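Local coordinates for Ice-binding protein (Flavobacteriaceae bacterium, PDB 5UYT) that probably binds ice through right-handed beta-helix domains, giving an Antarctic bacterium antifreeze activity, at residues Val49-Ser53 with Asn54-Ser58; Trp148-Glu151 with Gly152-Leu156; Val166-Asn170 with Ala171-Leu175; Val179-Glu182 with Gly183-Ser187. One frame throughout, in Å; residues are numbered along the deposited sequence.

Interaction 1: residues Val49-Ser53 with Asn54-Ser58; sequences VMQDS and NGATS
Thr-57 OG1, which lies 3.5 Å from Ser-53 CA, is gripped by two N-H donors. Asn-54 N donates to Thr-57 OG1 at 2.9 Å, and the side-chain amide of Asn-36 supplies the other. Thr-57 can receive them because its hydroxyl sits between its own backbone N and carbonyl carbon (chi1 62°), which turns it back toward the N-cap residue. The return bond runs from Thr-57 N to Asn-54 OD1, 3.1 Å long, with the donor lying nearly on the line of the C=O bond. Together these two reciprocal bonds make a capping box, with Asn-54 as N-cap of helix 55-73, the long helix that runs beside the beta-helix of this ice-binding-like domain. The box ties up the N-H of Thr-57, which has no preceding helical turn to bond to. The other end of the Asn-54 amide looks back to the strand: Asn-54 ND2 donates to Gln-51 OE1 at 3.0 Å, with the donor tilted 26° from the carbonyl plane of Gln-51. The two amide planes stand 73° apart, so they meet crosswise and do not stack. Gln-51 bends at chi2, which lays its amide carbon CD against the methyl of Ala-56, 3.7 Å from Ala-56 CB. Its remaining polar end, NE2, bonds to Asp-32 OD2, so both ends of this amide are fixed. Nearer the backbone, Thr-57 CG2 packs 3.5 Å from Gln-51 CB, while Phe-12 and Phe-15 of strand 12-16 touch Gln-51 and Thr-57 respectively.

Interaction 2: residues Trp148-Glu151 with Gly152-Leu156; sequences WKVE and GLVDL
An inverse gamma turn centred on Glu-151 carries the chain from strand 146-150 to strand 154-156, rounding one corner of a coil of the beta-helix. Its bond is weak: Gly-152 N donates to Val-150 O at 3.1 Å, with an N-H...O angle of only 142°. Gly-152 itself is almost fully extended at a positive phi of 163°, a conformation readily open to a residue without a side chain. On the concave side of the bend, Val-150 turns CG1 anti to its backbone N (chi1 -171°), and this methyl, Val-150 CG1, lies 3.4 Å from Gly-152 O. Farther in, Val-154 CG2 reaches Val-150 CB at 3.9 Å, and it comes about as near to both methyls of Val-150. The two valines cross at about a right angle, so that hydrocarbon lines the inner side of the corner. The outer side is polar. Lys-149 NZ forms a salt bridge of 2.8 Å to Glu-151 OE2, the carboxylate oxygen using its anti lone pair, the one away from OE1, and Tyr-68 OH bonds to the same oxygen. Gln-124 also holds Lys-149 NZ, while Asn-169 bonds to Glu-151 OE1. Helix 55-73 lies against Lys-149 on this outer side; inside the coil, Leu-127 of strand 127-129 packs on Val-150, and Ile-173 of strand 173-175 packs on Val-154 from the next coil.

Interaction 3: residues Val166-Asn170 with Ala171-Leu175; sequences VVANN and AAIVL
Ile-173 holds CG1 beside its backbone N and opposite its carbonyl carbon (chi1 -56°), and the chain continues straight to CD1 (chi2 175°), which brings this branch over Ala-168. The side of the isoleucine chain does the touching: Ile-173 CG1 lies 3.7 Å from the methyl Ala-168 CB, and Ile-173 CD1 reaches on to 4.1 Å from Val-166 O. Ala-171 follows at the edge of the patch, with Ala-171 CB 4.4 Å from Ala-168 CB. Ala-171 O also comes within 3.8 Å of Ala-168 CB. No hydrogen bond joins the two segments; the bend rests on Asn-170, whose backbone has left-handed helical angles and swings the chain from strand 165-168 toward strand 173-175. Thr-188 in the next coil helps hold this bend, its OG1 bonding both to Asn-169 OD1 and to Asn-170 N. Ser-187 OG likewise bonds to Ala-171 O. The corner therefore sits between coils of the beta-helix: strand 154-156 on one side brings Val-154 against Ala-168 and Val-166, strand 180-187 pairs with strand 165-168 on the other, and helix 55-73 covers Val-167 through Leu-64 and Leu-71.

Interaction 4: residues Val179-Glu182 with Gly183-Ser187; sequences VSLE and GRALS
Leu-181 lies over the peptide chain at Gly-183 and Arg-184, and its isobutyl group lies on the inside of this corner. Leu-181 CD1 is 3.9 Å from Gly-183 CA, while Leu-181 CD2 reaches past it to 3.7 Å from Arg-184 C. Leu-181 CD2 is also 4.4 Å from Ala-185 CB, a light apolar touch. Leu-181 gets there by setting CG anti to its backbone N (chi1 173°), beside the carbonyl carbon, so that the side chain leans forward along the chain. Gly-183 lets it lie so close: with phi 154° and psi -157° the backbone passes through an extended region natural to glycine, whose bare CA leaves Leu-181 CD1 able to lie against it. The chain turns at Glu-182 and Gly-183, and the strand portions before and after belong to different faces of the beta-helix. The next shell fixes both portions. Leu-181 is bonded through its backbone to Thr-198 and Arg-200, and Leu-14 of strand 12-16 packs on Ala-185. On the outer side, the extended Glu-182 side chain carries OE1 to a salt bridge with Lys-163, and Arg-184 bonds through NH1 to Asn-165 and through NH2 to the carbonyl of Ala-10. No hydrogen bond crosses between the segments themselves. The corner is thus joined internally by van der Waals contact of a leucine with backbone atoms, and its charged groups find their partners on neighbouring parts of the chain, Lys-163, Asn-165 and Ala-10.

Interactions 2, 3 and 4 are all bends in the beta-helix. The first two are stacked neighbours, with centres about 5 Å apart and both pairs of strands adjoining in parallel sheets; interaction 4 lies about 10 Å from interaction 3, centre to centre, and pairs its second strand portion with strand 165-168. Interaction 4 is buried, and interactions 2 and 3 are partly so. In all three, apolar side chains line the inner side; interactions 2 and 4 add charged groups outside, where interaction 3 has asparagine and backbone bonds. Interaction 1 differs: a surface contact about 18 Å, centre to centre, from interaction 4, it joins a strand to the start of helix 55-73 and relies on amide and hydroxyl bonds.

Interaction 1: residues Val49-Ser53 with Asn54-Ser58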
ATOM      1  N   VAL A  49       6.398  -0.456   8.375  1.00 22.77           N
ATOM      2  CA  VAL A  49       6.683   0.147   9.684  1.00 23.92           C
ATOM      3  C   VAL A  49       8.044   0.800   9.650  1.00 24.53           C
ATOM      4  O   VAL A  49       9.027   0.221   9.108  1.00 24.33           O
ATOM      5  CB  VAL A  49       6.623  -0.916  10.804  1.00 24.81           C
ATOM      6  CG1 VAL A  49       6.951  -0.323  12.180  1.00 25.63           C
ATOM      7  CG2 VAL A  49       5.257  -1.602  10.773  1.00 24.76           C
ATOM      8  N   MET A  50       8.121   2.003  10.219  1.00 25.08           N
ATOM      9  CA  MET A  50       9.424   2.662  10.431  1.00 26.00           C
ATOM     10  C   MET A  50      10.084   2.036  11.653  1.00 27.51           C
ATOM     11  O   MET A  50       9.655   2.290  12.779  1.00 28.75           O
ATOM     12  CB  MET A  50       9.239   4.192  10.592  1.00 26.62           C
ATOM     13  CG  MET A  50       8.452   4.844   9.442  1.00 25.82           C
ATOM     14  SD  MET A  50       9.104   4.518   7.786  1.00 25.64           S
ATOM     15  CE  MET A  50      10.703   5.340   7.876  1.00 26.27           C
ATOM     16  N   GLN A  51      11.130   1.217  11.443  1.00 31.09           N
ATOM     17  CA  GLN A  51      11.778   0.454  12.515  1.00 31.44           C
ATOM     18  C   GLN A  51      13.153   1.049  12.821  1.00 32.48           C
ATOM     19  O   GLN A  51      14.035   1.005  11.961  1.00 31.30           O
ATOM     20  CB  GLN A  51      11.988  -1.012  12.087  1.00 31.33           C
ATOM     21  CG  GLN A  51      10.762  -1.730  11.525  1.00 30.06           C
ATOM     22  CD  GLN A  51       9.830  -2.220  12.623  1.00 30.90           C
ATOM     23  OE1 GLN A  51       9.880  -1.746  13.752  1.00 31.44           O
ATOM     24  NE2 GLN A  51       8.928  -3.125  12.269  1.00 31.17           N
ATOM     25  N   ASP A  52      13.325   1.616  14.014  1.00 34.05           N
ATOM     26  CA  ASP A  52      14.576   2.313  14.376  1.00 35.91           C
ATOM     27  C   ASP A  52      15.148   1.684  15.637  1.00 36.75           C
ATOM     28  O   ASP A  52      14.528   1.773  16.689  1.00 37.21           O
ATOM     29  CB  ASP A  52      14.318   3.818  14.610  1.00 37.75           C
ATOM     30  CG  ASP A  52      13.744   4.532  13.359  1.00 38.17           C
ATOM     31  OD1 ASP A  52      14.230   4.253  12.218  1.00 38.00           O
ATOM     32  OD2 ASP A  52      12.816   5.375  13.532  1.00 39.27           O
ATOM     33  N   SER A  53      16.297   1.018  15.509  1.00 36.56           N
ATOM     34  CA  SER A  53      17.079   0.522  16.662  1.00 38.26           C
ATOM     35  C   SER A  53      16.236  -0.257  17.678  1.00 38.72           C
ATOM     36  O   SER A  53      16.171   0.107  18.847  1.00 39.83           O
ATOM     37  CB  SER A  53      17.807   1.686  17.357  1.00 39.10           C
ATOM     38  OG  SER A  53      18.575   2.435  16.420  1.00 38.83           O
ATOM     39  N   ASN A  54      15.594  -1.329  17.224  1.00 38.00           N
ATOM     40  CA  ASN A  54      14.671  -2.091  18.075  1.00 38.25           C
ATOM     41  C   ASN A  54      14.814  -3.582  17.818  1.00 38.55           C
ATOM     42  O   ASN A  54      15.753  -4.002  17.140  1.00 38.37           O
ATOM     43  CB  ASN A  54      13.214  -1.610  17.881  1.00 36.85           C
ATOM     44  CG  ASN A  54      12.735  -1.716  16.437  1.00 35.12           C
ATOM     45  OD1 ASN A  54      13.350  -2.382  15.604  1.00 34.42           O
ATOM     46  ND2 ASN A  54      11.614  -1.069  16.144  1.00 34.06           N
ATOM     47  N   GLY A  55      13.898  -4.385  18.363  1.00 38.97           N
ATOM     48  CA  GLY A  55      13.953  -5.839  18.192  1.00 39.34           C
ATOM     49  C   GLY A  55      13.803  -6.283  16.741  1.00 37.34           C
ATOM     50  O   GLY A  55      14.448  -7.242  16.317  1.00 37.85           O
ATOM     51  N   ALA A  56      12.960  -5.596  15.969  1.00 35.86           N
ATOM     52  CA  ALA A  56      12.833  -5.906  14.547  1.00 34.35           C
ATOM     53  C   ALA A  56      14.124  -5.676  13.735  1.00 34.11           C
ATOM     54  O   ALA A  56      14.450  -6.471  12.835  1.00 33.86           O
ATOM     55  CB  ALA A  56      11.692  -5.113  13.935  1.00 32.55           C
ATOM     56  N   THR A  57      14.818  -4.572  14.015  1.00 34.00           N
ATOM     57  CA  THR A  57      16.057  -4.249  13.279  1.00 33.75           C
ATOM     58  C   THR A  57      17.216  -5.131  13.730  1.00 35.60           C
ATOM     59  O   THR A  57      18.125  -5.422  12.945  1.00 36.06           O
ATOM     60  CB  THR A  57      16.455  -2.755  13.380  1.00 33.41           C
ATOM     61  OG1 THR A  57      16.713  -2.398  14.741  1.00 34.42           O
ATOM     62  CG2 THR A  57      15.350  -1.853  12.802  1.00 31.62           C
ATOM     63  N   SER A  58      17.177  -5.557  14.990  1.00 37.18           N
ATOM     64  CA  SER A  58      18.215  -6.434  15.537  1.00 39.52           C
ATOM     65  C   SER A  58      18.104  -7.799  14.856  1.00 39.82           C
ATOM     66  O   SER A  58      19.117  -8.375  14.439  1.00 40.66           O
ATOM     67  CB  SER A  58      18.057  -6.562  17.056  1.00 40.86           C
ATOM     68  OG  SER A  58      19.094  -7.360  17.598  1.00 44.14           O
TER

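Interaction 2: residues Trp148-Glu151 with Gly152-Leu156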
ATOM      1  N   TRP A 148      21.886  -9.617  -5.481  1.00 28.60           N
ATOM      2  CA  TRP A 148      23.157  -8.971  -5.835  1.00 29.06           C
ATOM      3  C   TRP A 148      23.994  -8.863  -4.567  1.00 29.78           C
ATOM      4  O   TRP A 148      23.608  -8.156  -3.628  1.00 29.76           O
ATOM      5  CB  TRP A 148      22.907  -7.567  -6.440  1.00 28.43           C
ATOM      6  CG  TRP A 148      21.915  -7.548  -7.588  1.00 28.00           C
ATOM      7  CD1 TRP A 148      20.546  -7.539  -7.486  1.00 27.37           C
ATOM      8  CD2 TRP A 148      22.210  -7.454  -8.989  1.00 28.16           C
ATOM      9  NE1 TRP A 148      19.975  -7.502  -8.741  1.00 27.20           N
ATOM     10  CE2 TRP A 148      20.968  -7.436  -9.680  1.00 27.75           C
ATOM     11  CE3 TRP A 148      23.401  -7.389  -9.733  1.00 29.23           C
ATOM     12  CZ2 TRP A 148      20.881  -7.352 -11.083  1.00 28.03           C
ATOM     13  CZ3 TRP A 148      23.319  -7.312 -11.129  1.00 29.51           C
ATOM     14  CH2 TRP A 148      22.062  -7.307 -11.789  1.00 28.44           C
ATOM     15  N   LYS A 149      25.103  -9.608  -4.507  1.00 30.30           N
ATOM     16  CA  LYS A 149      26.015  -9.518  -3.372  1.00 31.22           C
ATOM     17  C   LYS A 149      27.158  -8.586  -3.753  1.00 31.72           C
ATOM     18  O   LYS A 149      28.093  -8.989  -4.468  1.00 32.71           O
ATOM     19  CB  LYS A 149      26.543 -10.903  -3.020  1.00 32.78           C
ATOM     20  CG  LYS A 149      27.462 -10.918  -1.804  1.00 34.31           C
ATOM     21  CD  LYS A 149      28.406 -12.121  -1.812  1.00 36.27           C
ATOM     22  CE  LYS A 149      29.417 -12.091  -2.964  1.00 37.19           C
ATOM     23  NZ  LYS A 149      30.089 -10.775  -3.225  1.00 37.45           N
ATOM     24  N   VAL A 150      27.085  -7.346  -3.273  1.00 31.18           N
ATOM     25  CA  VAL A 150      27.972  -6.277  -3.758  1.00 31.35           C
ATOM     26  C   VAL A 150      29.025  -5.864  -2.722  1.00 32.78           C
ATOM     27  O   VAL A 150      28.676  -5.351  -1.645  1.00 33.09           O
ATOM     28  CB  VAL A 150      27.186  -5.020  -4.222  1.00 30.03           C
ATOM     29  CG1 VAL A 150      28.134  -4.033  -4.917  1.00 30.23           C
ATOM     30  CG2 VAL A 150      26.034  -5.399  -5.163  1.00 28.92           C
ATOM     31  N   GLU A 151      30.303  -6.059  -3.063  1.00 33.90           N
ATOM     32  CA  GLU A 151      31.415  -5.694  -2.163  1.00 35.15           C
ATOM     33  C   GLU A 151      31.873  -4.269  -2.448  1.00 34.85           C
ATOM     34  O   GLU A 151      33.047  -4.031  -2.799  1.00 35.99           O
ATOM     35  CB  GLU A 151      32.609  -6.647  -2.324  1.00 37.47           C
ATOM     36  CG  GLU A 151      32.276  -8.128  -2.245  1.00 38.52           C
ATOM     37  CD  GLU A 151      31.699  -8.539  -0.908  1.00 39.00           C
ATOM     38  OE1 GLU A 151      32.002  -7.872   0.105  1.00 39.36           O
ATOM     39  OE2 GLU A 151      30.937  -9.533  -0.890  1.00 38.98           O
ATOM     40  N   GLY A 152      30.954  -3.322  -2.311  1.00 34.02           N
ATOM     41  CA  GLY A 152      31.284  -1.922  -2.575  1.00 34.00           C
ATOM     42  C   GLY A 152      30.037  -1.079  -2.753  1.00 32.23           C
ATOM     43  O   GLY A 152      28.910  -1.591  -2.681  1.00 31.10           O
ATOM     44  N   LEU A 153      30.241   0.214  -2.992  1.00 32.10           N
ATOM     45  CA  LEU A 153      29.106   1.158  -3.130  1.00 30.95           C
ATOM     46  C   LEU A 153      28.091   0.730  -4.210  1.00 29.94           C
ATOM     47  O   LEU A 153      28.488   0.414  -5.340  1.00 30.26           O
ATOM     48  CB  LEU A 153      29.654   2.563  -3.455  1.00 31.57           C
ATOM     49  CG  LEU A 153      28.639   3.640  -3.864  1.00 31.03           C
ATOM     50  CD1 LEU A 153      27.790   4.060  -2.672  1.00 30.79           C
ATOM     51  CD2 LEU A 153      29.334   4.851  -4.487  1.00 32.21           C
ATOM     52  N   VAL A 154      26.798   0.722  -3.857  1.00 28.85           N
ATOM     53  CA  VAL A 154      25.729   0.519  -4.825  1.00 27.72           C
ATOM     54  C   VAL A 154      25.201   1.910  -5.175  1.00 27.83           C
ATOM     55  O   VAL A 154      24.721   2.633  -4.295  1.00 27.75           O
ATOM     56  CB  VAL A 154      24.591  -0.375  -4.281  1.00 26.97           C
ATOM     57  CG1 VAL A 154      23.470  -0.488  -5.315  1.00 25.73           C
ATOM     58  CG2 VAL A 154      25.118  -1.759  -3.934  1.00 27.22           C
ATOM     59  N   ASP A 155      25.324   2.301  -6.444  1.00 27.94           N
ATOM     60  CA  ASP A 155      24.801   3.613  -6.874  1.00 27.45           C
ATOM     61  C   ASP A 155      23.997   3.451  -8.156  1.00 26.97           C
ATOM     62  O   ASP A 155      24.568   3.183  -9.230  1.00 27.63           O
ATOM     63  CB  ASP A 155      25.939   4.630  -7.071  1.00 29.09           C
ATOM     64  CG  ASP A 155      25.424   6.067  -7.113  1.00 29.43           C
ATOM     65  OD1 ASP A 155      24.549   6.360  -7.957  1.00 29.24           O
ATOM     66  OD2 ASP A 155      25.913   6.907  -6.327  1.00 30.19           O
ATOM     67  N   LEU A 156      22.680   3.581  -8.039  1.00 25.60           N
ATOM     68  CA  LEU A 156      21.817   3.432  -9.197  1.00 24.56           C
ATOM     69  C   LEU A 156      21.388   4.787  -9.720  1.00 24.38           C
ATOM     70  O   LEU A 156      20.798   5.586  -8.976  1.00 23.85           O
ATOM     71  CB  LEU A 156      20.615   2.517  -8.883  1.00 24.06           C
ATOM     72  CG  LEU A 156      21.037   1.148  -8.318  1.00 24.29           C
ATOM     73  CD1 LEU A 156      19.800   0.265  -8.213  1.00 24.16           C
ATOM     74  CD2 LEU A 156      22.082   0.460  -9.196  1.00 25.13           C
TER

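Interaction 3: residues Val166-Asn170 with Ala171-Leu175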
ATOM      1  N   VAL A 166      19.223  -6.293  -3.222  1.00 27.20           N
ATOM      2  CA  VAL A 166      20.539  -5.674  -3.431  1.00 27.69           C
ATOM      3  C   VAL A 166      21.194  -5.657  -2.064  1.00 28.52           C
ATOM      4  O   VAL A 166      20.749  -4.920  -1.195  1.00 28.34           O
ATOM      5  CB  VAL A 166      20.419  -4.225  -3.983  1.00 26.79           C
ATOM      6  CG1 VAL A 166      21.813  -3.572  -4.073  1.00 27.53           C
ATOM      7  CG2 VAL A 166      19.690  -4.234  -5.329  1.00 26.62           C
ATOM      8  N   VAL A 167      22.216  -6.499  -1.870  1.00 29.15           N
ATOM      9  CA  VAL A 167      22.889  -6.632  -0.584  1.00 30.26           C
ATOM     10  C   VAL A 167      24.278  -6.010  -0.696  1.00 30.96           C
ATOM     11  O   VAL A 167      25.181  -6.586  -1.316  1.00 31.94           O
ATOM     12  CB  VAL A 167      23.042  -8.118  -0.151  1.00 31.25           C
ATOM     13  CG1 VAL A 167      23.801  -8.237   1.174  1.00 31.71           C
ATOM     14  CG2 VAL A 167      21.689  -8.797  -0.063  1.00 30.46           C
ATOM     15  N   ALA A 168      24.452  -4.838  -0.089  1.00 30.62           N
ATOM     16  CA  ALA A 168      25.749  -4.171  -0.109  1.00 31.03           C
ATOM     17  C   ALA A 168      26.482  -4.548   1.159  1.00 32.51           C
ATOM     18  O   ALA A 168      25.986  -4.302   2.256  1.00 32.50           O
ATOM     19  CB  ALA A 168      25.576  -2.660  -0.204  1.00 31.09           C
ATOM     20  N   ASN A 169      27.664  -5.163   1.013  1.00 33.33           N
ATOM     21  CA  ASN A 169      28.448  -5.566   2.155  1.00 34.69           C
ATOM     22  C   ASN A 169      29.449  -4.488   2.527  1.00 35.31           C
ATOM     23  O   ASN A 169      30.357  -4.176   1.735  1.00 34.95           O
ATOM     24  CB  ASN A 169      29.225  -6.858   1.846  1.00 36.01           C
ATOM     25  CG  ASN A 169      29.816  -7.493   3.083  1.00 37.72           C
ATOM     26  OD1 ASN A 169      29.192  -7.491   4.143  1.00 37.67           O
ATOM     27  ND2 ASN A 169      31.038  -8.044   2.959  1.00 38.58           N
ATOM     28  N   ASN A 170      29.298  -3.950   3.735  1.00 35.70           N
ATOM     29  CA  ASN A 170      30.181  -2.898   4.249  1.00 36.97           C
ATOM     30  C   ASN A 170      30.317  -1.757   3.254  1.00 36.55           C
ATOM     31  O   ASN A 170      31.420  -1.268   2.996  1.00 36.80           O
ATOM     32  CB  ASN A 170      31.546  -3.461   4.648  1.00 39.80           C
ATOM     33  CG  ASN A 170      31.426  -4.511   5.725  1.00 41.16           C
ATOM     34  OD1 ASN A 170      32.023  -5.562   5.624  1.00 44.15           O
ATOM     35  ND2 ASN A 170      30.622  -4.239   6.746  1.00 40.99           N
ATOM     36  N   ALA A 171      29.171  -1.349   2.697  1.00 34.58           N
ATOM     37  CA  ALA A 171      29.100  -0.211   1.776  1.00 34.49           C
ATOM     38  C   ALA A 171      27.736   0.462   1.808  1.00 33.23           C
ATOM     39  O   ALA A 171      26.762  -0.120   2.292  1.00 32.28           O
ATOM     40  CB  ALA A 171      29.415  -0.656   0.349  1.00 34.84           C
ATOM     41  N   ALA A 172      27.681   1.689   1.290  1.00 32.71           N
ATOM     42  CA  ALA A 172      26.422   2.449   1.211  1.00 31.29           C
ATOM     43  C   ALA A 172      25.616   2.078  -0.038  1.00 29.76           C
ATOM     44  O   ALA A 172      26.128   1.424  -0.967  1.00 29.56           O
ATOM     45  CB  ALA A 172      26.710   3.955   1.248  1.00 32.18           C
ATOM     46  N   ILE A 173      24.346   2.473  -0.032  1.00 28.15           N
ATOM     47  CA  ILE A 173      23.476   2.343  -1.188  1.00 26.96           C
ATOM     48  C   ILE A 173      22.873   3.708  -1.487  1.00 26.92           C
ATOM     49  O   ILE A 173      22.356   4.370  -0.584  1.00 27.70           O
ATOM     50  CB  ILE A 173      22.338   1.316  -0.945  1.00 26.19           C
ATOM     51  CG1 ILE A 173      22.937  -0.042  -0.543  1.00 26.23           C
ATOM     52  CG2 ILE A 173      21.450   1.192  -2.208  1.00 24.79           C
ATOM     53  CD1 ILE A 173      21.898  -1.093  -0.170  1.00 26.38           C
ATOM     54  N   VAL A 174      22.928   4.118  -2.749  1.00 26.44           N
ATOM     55  CA  VAL A 174      22.416   5.413  -3.155  1.00 26.11           C
ATOM     56  C   VAL A 174      21.487   5.153  -4.352  1.00 25.49           C
ATOM     57  O   VAL A 174      21.934   4.624  -5.388  1.00 25.31           O
ATOM     58  CB  VAL A 174      23.545   6.397  -3.559  1.00 26.91           C
ATOM     59  CG1 VAL A 174      22.944   7.735  -3.998  1.00 26.72           C
ATOM     60  CG2 VAL A 174      24.561   6.605  -2.427  1.00 27.60           C
ATOM     61  N   LEU A 175      20.217   5.536  -4.200  1.00 25.34           N
ATOM     62  CA  LEU A 175      19.216   5.348  -5.239  1.00 24.60           C
ATOM     63  C   LEU A 175      18.768   6.720  -5.688  1.00 24.89           C
ATOM     64  O   LEU A 175      18.128   7.449  -4.937  1.00 25.12           O
ATOM     65  CB  LEU A 175      18.025   4.528  -4.705  1.00 24.41           C
ATOM     66  CG  LEU A 175      18.345   3.143  -4.113  1.00 24.51           C
ATOM     67  CD1 LEU A 175      17.033   2.443  -3.788  1.00 24.57           C
ATOM     68  CD2 LEU A 175      19.211   2.293  -5.038  1.00 24.28           C
TER

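Interaction 4: residues Val179-Glu182 with Gly183-Ser187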
ATOM      1  N   VAL A 179      14.494   6.015  -9.488  1.00 23.77           N
ATOM      2  CA  VAL A 179      14.806   4.585  -9.399  1.00 23.71           C
ATOM      3  C   VAL A 179      13.549   3.812  -9.011  1.00 23.96           C
ATOM      4  O   VAL A 179      12.774   4.257  -8.139  1.00 24.40           O
ATOM      5  CB  VAL A 179      15.949   4.291  -8.416  1.00 23.73           C
ATOM      6  CG1 VAL A 179      15.986   2.812  -8.012  1.00 23.75           C
ATOM      7  CG2 VAL A 179      17.287   4.686  -9.031  1.00 23.65           C
ATOM      8  N   SER A 180      13.344   2.676  -9.670  1.00 23.04           N
ATOM      9  CA  SER A 180      12.193   1.835  -9.404  1.00 22.82           C
ATOM     10  C   SER A 180      12.716   0.430  -9.125  1.00 22.94           C
ATOM     11  O   SER A 180      13.200  -0.235 -10.036  1.00 23.19           O
ATOM     12  CB  SER A 180      11.261   1.825 -10.616  1.00 23.56           C
ATOM     13  OG  SER A 180      10.091   1.138 -10.257  1.00 23.92           O
ATOM     14  N   LEU A 181      12.601  -0.003  -7.871  1.00 22.27           N
ATOM     15  CA  LEU A 181      13.148  -1.279  -7.430  1.00 22.58           C
ATOM     16  C   LEU A 181      12.041  -2.224  -6.959  1.00 22.72           C
ATOM     17  O   LEU A 181      11.339  -1.935  -5.985  1.00 22.45           O
ATOM     18  CB  LEU A 181      14.159  -1.036  -6.302  1.00 22.93           C
ATOM     19  CG  LEU A 181      14.765  -2.244  -5.548  1.00 22.84           C
ATOM     20  CD1 LEU A 181      15.369  -3.243  -6.528  1.00 23.74           C
ATOM     21  CD2 LEU A 181      15.794  -1.817  -4.488  1.00 23.04           C
ATOM     22  N   GLU A 182      11.870  -3.332  -7.673  1.00 22.61           N
ATOM     23  CA  GLU A 182      11.037  -4.441  -7.178  1.00 23.19           C
ATOM     24  C   GLU A 182      12.087  -5.338  -6.533  1.00 23.54           C
ATOM     25  O   GLU A 182      12.807  -6.051  -7.226  1.00 23.39           O
ATOM     26  CB  GLU A 182      10.333  -5.157  -8.341  1.00 24.48           C
ATOM     27  CG  GLU A 182       9.439  -6.314  -7.895  1.00 27.34           C
ATOM     28  CD  GLU A 182       8.960  -7.215  -9.046  1.00 29.92           C
ATOM     29  OE1 GLU A 182       9.261  -6.966 -10.239  1.00 30.62           O
ATOM     30  OE2 GLU A 182       8.265  -8.195  -8.755  1.00 31.94           O
ATOM     31  N   GLY A 183      12.186  -5.285  -5.209  1.00 23.46           N
ATOM     32  CA  GLY A 183      13.351  -5.847  -4.535  1.00 23.75           C
ATOM     33  C   GLY A 183      13.567  -5.134  -3.213  1.00 23.86           C
ATOM     34  O   GLY A 183      12.652  -4.530  -2.644  1.00 23.08           O
ATOM     35  N   ARG A 184      14.803  -5.180  -2.738  1.00 23.96           N
ATOM     36  CA  ARG A 184      15.155  -4.603  -1.446  1.00 24.43           C
ATOM     37  C   ARG A 184      16.533  -3.973  -1.555  1.00 24.86           C
ATOM     38  O   ARG A 184      17.379  -4.455  -2.339  1.00 25.17           O
ATOM     39  CB  ARG A 184      15.194  -5.705  -0.365  1.00 24.99           C
ATOM     40  CG  ARG A 184      13.837  -6.339  -0.060  1.00 25.24           C
ATOM     41  CD  ARG A 184      14.000  -7.538   0.881  1.00 25.54           C
ATOM     42  NE  ARG A 184      12.702  -8.167   1.187  1.00 25.33           N
ATOM     43  CZ  ARG A 184      12.196  -9.221   0.536  1.00 25.80           C
ATOM     44  NH1 ARG A 184      12.872  -9.787  -0.455  1.00 26.02           N
ATOM     45  NH2 ARG A 184      10.998  -9.720   0.877  1.00 25.67           N
ATOM     46  N   ALA A 185      16.759  -2.894  -0.798  1.00 24.84           N
ATOM     47  CA  ALA A 185      18.111  -2.365  -0.602  1.00 25.78           C
ATOM     48  C   ALA A 185      18.504  -2.656   0.838  1.00 26.40           C
ATOM     49  O   ALA A 185      17.900  -2.130   1.779  1.00 25.98           O
ATOM     50  CB  ALA A 185      18.177  -0.860  -0.915  1.00 25.57           C
ATOM     51  N   LEU A 186      19.487  -3.541   0.984  1.00 26.70           N
ATOM     52  CA  LEU A 186      19.937  -4.046   2.275  1.00 27.42           C
ATOM     53  C   LEU A 186      21.445  -3.856   2.390  1.00 28.26           C
ATOM     54  O   LEU A 186      22.183  -4.313   1.513  1.00 28.21           O
ATOM     55  CB  LEU A 186      19.625  -5.549   2.381  1.00 28.17           C
ATOM     56  CG  LEU A 186      18.187  -6.014   2.080  1.00 28.26           C
ATOM     57  CD1 LEU A 186      18.158  -7.538   2.001  1.00 28.97           C
ATOM     58  CD2 LEU A 186      17.214  -5.503   3.137  1.00 28.65           C
ATOM     59  N   SER A 187      21.892  -3.211   3.468  1.00 28.47           N
ATOM     60  CA  SER A 187      23.338  -3.076   3.760  1.00 29.61           C
ATOM     61  C   SER A 187      23.728  -3.736   5.085  1.00 30.95           C
ATOM     62  O   SER A 187      23.045  -3.561   6.101  1.00 31.49           O
ATOM     63  CB  SER A 187      23.765  -1.606   3.789  1.00 29.54           C
ATOM     64  OG  SER A 187      25.142  -1.479   4.225  1.00 30.60           O
TER